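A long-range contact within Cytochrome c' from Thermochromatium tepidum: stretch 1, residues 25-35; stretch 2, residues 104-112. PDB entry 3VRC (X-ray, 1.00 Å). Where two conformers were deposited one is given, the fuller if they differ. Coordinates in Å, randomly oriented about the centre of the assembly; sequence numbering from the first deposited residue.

Stretch 1 (25-35) KIKANLEGEYN
Stretch 2, residues 104-112: TGEANAVKS

A small apolar contact joins the C-terminal end of one helix and the loop after it to the first turn of a second helix, with no hydrogen bond or salt bridge across and 312 Å² buried in all, both sides summed. Stretch 1 is helical from Lys-25 to Glu-31, entering from earlier in the chain, then extended through Glu-33, Tyr-34 (phi/psi -95/118) and Asn-35; Gly-32, at -125/-138, is the first residue to leave helical geometry. Stretch 2 turns at Gly-105, whose phi of 77° by itself favours glycine, passes through Glu-106 (-106/113) at the N-cap position, and is helical from Ala-107 to Ser-112 and beyond. The helix axes approach to 10.5 Å and their N-to-C directions differ by 134°, nearer antiparallel than parallel. The register is set by Leu-30 and Ala-107, whose CA atoms lie 6.7 Å apart.

Ile-26, Leu-30 and Tyr-34 all direct CA-to-CB toward stretch 2, the first two being one helical turn apart. Ile-26 (chi1 m, chi2 t) marks the buried end, its CG2 3.8 Å from CG1 of Val-110. Val-110 (chi1 t) points toward stretch 1 and is itself buried; its CG1 also lies 4.1 Å from CD2 of Leu-30. Leu-30 (chi1 m, chi2 t) brings its branched end to the neighbouring helix: CD2 is 3.5 Å from the backbone O of Ala-107 and 4.3 Å from the CB of Ala-107, while CD1 is 3.9 Å from CA of Lys-111. That carbonyl O is already engaged within its own helix, accepting from N of Lys-111 at 2.8 Å. Lys-111 sets CA-to-CB sideways and leads its end away, so its contact with Leu-30 is made near the backbone and its amine stays clear.

Tyr-34 (chi1 t, chi2 82°) has the largest covered area, 85 Å². The CB of Ala-107 sits over one face of its ring, 3.7 Å from the centroid and 14° off the normal, a CH-pi contact; its nearest ring atom is CD1 of Tyr-34, 3.6 Å from CB of Ala-107. A methyl suits this place, being compact enough for the ring to lie directly against it. Val-110 meets the ring at its edge, CG2 lying 3.2 Å from OH of Tyr-34. The ring also reaches the turn before the helix, with CE2 of Tyr-34 3.7 Å from O of Gly-105. A CB on Gly-105 would point away from stretch 1.

Local bonds brace stretch 1. Asn-29 (chi1 m) donates from ND2 to O of Lys-25 at 2.8 Å, and its OD1 accepts from N of Asn-35, also at 2.8 Å, tying the loop beyond Tyr-34 back to the helix. On the exposed surface, NZ of Lys-27 forms a salt bridge with OE1 of Glu-31 at 3.2 Å. In stretch 2, N of Glu-106 donates to OG1 of Thr-104 (chi1 p) at 3.3 Å, across the Gly-105 turn.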

# COMPACT_ATOMS: atom_id res chain seq x y z
N LYS B 25 7.04 -0.39 -11.40
CA LYS B 25 8.14 -1.36 -11.39
C LYS B 25 7.82 -2.52 -12.30
O LYS B 25 8.76 -3.04 -12.96
CB LYS B 25 8.37 -1.87 -9.93
CG LYS B 25 8.92 -0.80 -9.00
CD LYS B 25 9.37 -1.18 -7.62
CE LYS B 25 8.24 -1.26 -6.72
NZ LYS B 25 8.57 -1.85 -5.40
N ILE B 26 6.59 -3.01 -12.30
CA ILE B 26 6.26 -4.13 -13.19
C ILE B 26 6.47 -3.72 -14.66
O ILE B 26 7.09 -4.46 -15.42
CB ILE B 26 4.86 -4.63 -12.92
CG1 ILE B 26 4.73 -5.11 -11.48
CG2 ILE B 26 4.50 -5.75 -13.93
CD1 ILE B 26 3.30 -5.46 -11.05
N LYS B 27 6.01 -2.52 -15.03
CA LYS B 27 6.18 -2.05 -16.40
C LYS B 27 7.66 -2.03 -16.75
O LYS B 27 8.09 -2.50 -17.84
CB LYS B 27 5.58 -0.66 -16.53
CG LYS B 27 5.69 -0.08 -17.92
CD LYS B 27 4.86 1.18 -18.08
CE LYS B 27 4.76 1.72 -19.51
NZ LYS B 27 6.00 2.47 -19.85
N ALA B 28 8.49 -1.54 -15.83
CA ALA B 28 9.91 -1.45 -16.10
C ALA B 28 10.58 -2.77 -16.31
O ALA B 28 11.45 -2.93 -17.16
CB ALA B 28 10.64 -0.67 -14.99
N ASN B 29 10.17 -3.77 -15.53
CA ASN B 29 10.70 -5.14 -15.67
C ASN B 29 10.27 -5.76 -16.98
O ASN B 29 11.02 -6.55 -17.56
CB ASN B 29 10.25 -5.98 -14.50
CG ASN B 29 11.15 -5.80 -13.29
OD1 ASN B 29 12.19 -6.44 -13.19
ND2 ASN B 29 10.78 -4.91 -12.37
N LEU B 30 9.03 -5.53 -17.41
CA LEU B 30 8.59 -6.04 -18.69
C LEU B 30 9.32 -5.41 -19.85
O LEU B 30 9.61 -6.15 -20.85
CB LEU B 30 7.07 -5.86 -18.82
CG LEU B 30 6.21 -6.72 -17.91
CD1 LEU B 30 4.78 -6.24 -17.93
CD2 LEU B 30 6.34 -8.23 -18.18
N GLU B 31 9.61 -4.12 -19.79
CA GLU B 31 10.20 -3.39 -20.89
C GLU B 31 11.69 -3.61 -20.98
O GLU B 31 12.24 -3.42 -22.01
CB GLU B 31 9.84 -1.92 -20.76
CG GLU B 31 8.34 -1.78 -21.03
CD GLU B 31 7.75 -0.38 -20.98
OE1 GLU B 31 8.43 0.54 -20.48
OE2 GLU B 31 6.58 -0.23 -21.45
N GLY B 32 12.35 -3.99 -19.93
CA GLY B 32 13.78 -4.18 -19.87
C GLY B 32 14.12 -5.57 -19.40
O GLY B 32 13.50 -6.55 -19.77
N GLU B 33 15.13 -5.66 -18.53
CA GLU B 33 15.52 -6.92 -17.93
C GLU B 33 14.48 -7.29 -16.89
O GLU B 33 14.08 -6.46 -16.06
CB GLU B 33 16.89 -6.84 -17.25
CG GLU B 33 17.36 -8.24 -16.84
CD GLU B 33 18.87 -8.40 -16.64
OE1 GLU B 33 19.66 -7.43 -16.73
OE2 GLU B 33 19.32 -9.54 -16.41
N TYR B 34 14.02 -8.54 -16.86
CA TYR B 34 12.97 -9.00 -16.00
C TYR B 34 13.52 -9.62 -14.73
O TYR B 34 14.26 -10.60 -14.78
CB TYR B 34 12.11 -10.05 -16.74
CG TYR B 34 10.86 -10.47 -16.02
CD1 TYR B 34 9.70 -9.69 -16.11
CD2 TYR B 34 10.82 -11.62 -15.28
CE1 TYR B 34 8.55 -10.07 -15.46
CE2 TYR B 34 9.65 -12.03 -14.61
CZ TYR B 34 8.55 -11.21 -14.71
OH TYR B 34 7.39 -11.56 -14.02
N ASN B 35 13.17 -9.02 -13.58
CA ASN B 35 13.54 -9.50 -12.28
C ASN B 35 12.33 -10.08 -11.65
O ASN B 35 11.48 -9.37 -11.09
CB ASN B 35 14.11 -8.33 -11.49
CG ASN B 35 14.48 -8.73 -10.07
OD1 ASN B 35 14.21 -9.82 -9.61
ND2 ASN B 35 15.12 -7.80 -9.36
N THR B 104 4.56 -17.28 -10.96
CA THR B 104 5.09 -18.31 -11.88
C THR B 104 6.47 -17.89 -12.38
O THR B 104 7.19 -18.74 -12.93
CB THR B 104 4.19 -18.46 -13.13
OG1 THR B 104 4.30 -17.39 -14.04
CG2 THR B 104 2.75 -18.77 -12.85
N GLY B 105 6.82 -16.62 -12.24
CA GLY B 105 8.12 -16.15 -12.69
C GLY B 105 8.27 -15.95 -14.20
O GLY B 105 9.38 -15.71 -14.66
N GLU B 106 7.16 -16.02 -14.94
CA GLU B 106 7.21 -15.97 -16.41
C GLU B 106 6.71 -14.63 -16.93
O GLU B 106 5.52 -14.24 -16.76
CB GLU B 106 6.39 -17.09 -17.02
CG GLU B 106 6.87 -18.46 -16.55
CD GLU B 106 8.30 -18.84 -16.99
OE1 GLU B 106 8.73 -18.42 -18.09
OE2 GLU B 106 9.02 -19.55 -16.19
N ALA B 107 7.61 -13.85 -17.52
CA ALA B 107 7.31 -12.53 -18.00
C ALA B 107 6.07 -12.45 -18.90
O ALA B 107 5.29 -11.51 -18.77
CB ALA B 107 8.54 -11.89 -18.70
N ASN B 108 5.89 -13.40 -19.82
CA ASN B 108 4.76 -13.40 -20.72
C ASN B 108 3.42 -13.44 -20.00
O ASN B 108 2.42 -12.77 -20.40
CB ASN B 108 4.89 -14.54 -21.77
CG ASN B 108 5.05 -15.97 -21.19
OD1 ASN B 108 5.21 -16.20 -19.99
ND2 ASN B 108 5.02 -16.95 -22.10
N ALA B 109 3.32 -14.25 -18.96
CA ALA B 109 2.09 -14.35 -18.21
C ALA B 109 1.80 -13.05 -17.48
O ALA B 109 0.68 -12.57 -17.39
CB ALA B 109 2.18 -15.49 -17.21
N VAL B 110 2.87 -12.47 -16.91
CA VAL B 110 2.74 -11.19 -16.26
C VAL B 110 2.35 -10.12 -17.24
O VAL B 110 1.52 -9.26 -16.91
CB VAL B 110 4.03 -10.86 -15.49
CG1 VAL B 110 4.06 -9.39 -15.03
CG2 VAL B 110 4.17 -11.80 -14.30
N LYS B 111 2.90 -10.12 -18.45
CA LYS B 111 2.56 -9.10 -19.41
C LYS B 111 1.05 -9.06 -19.64
O LYS B 111 0.43 -7.98 -19.68
CB LYS B 111 3.31 -9.39 -20.71
CG LYS B 111 3.14 -8.35 -21.80
CD LYS B 111 4.04 -8.60 -23.02
CE LYS B 111 3.47 -9.78 -23.81
NZ LYS B 111 4.14 -10.03 -25.10
N SER B 112 0.44 -10.23 -19.84
CA SER B 112 -1.01 -10.28 -20.06
C SER B 112 -1.77 -9.81 -18.82
O SER B 112 -2.71 -9.00 -18.93
CB SER B 112 -1.40 -11.73 -20.44
OG SER B 112 -2.81 -11.80 -20.56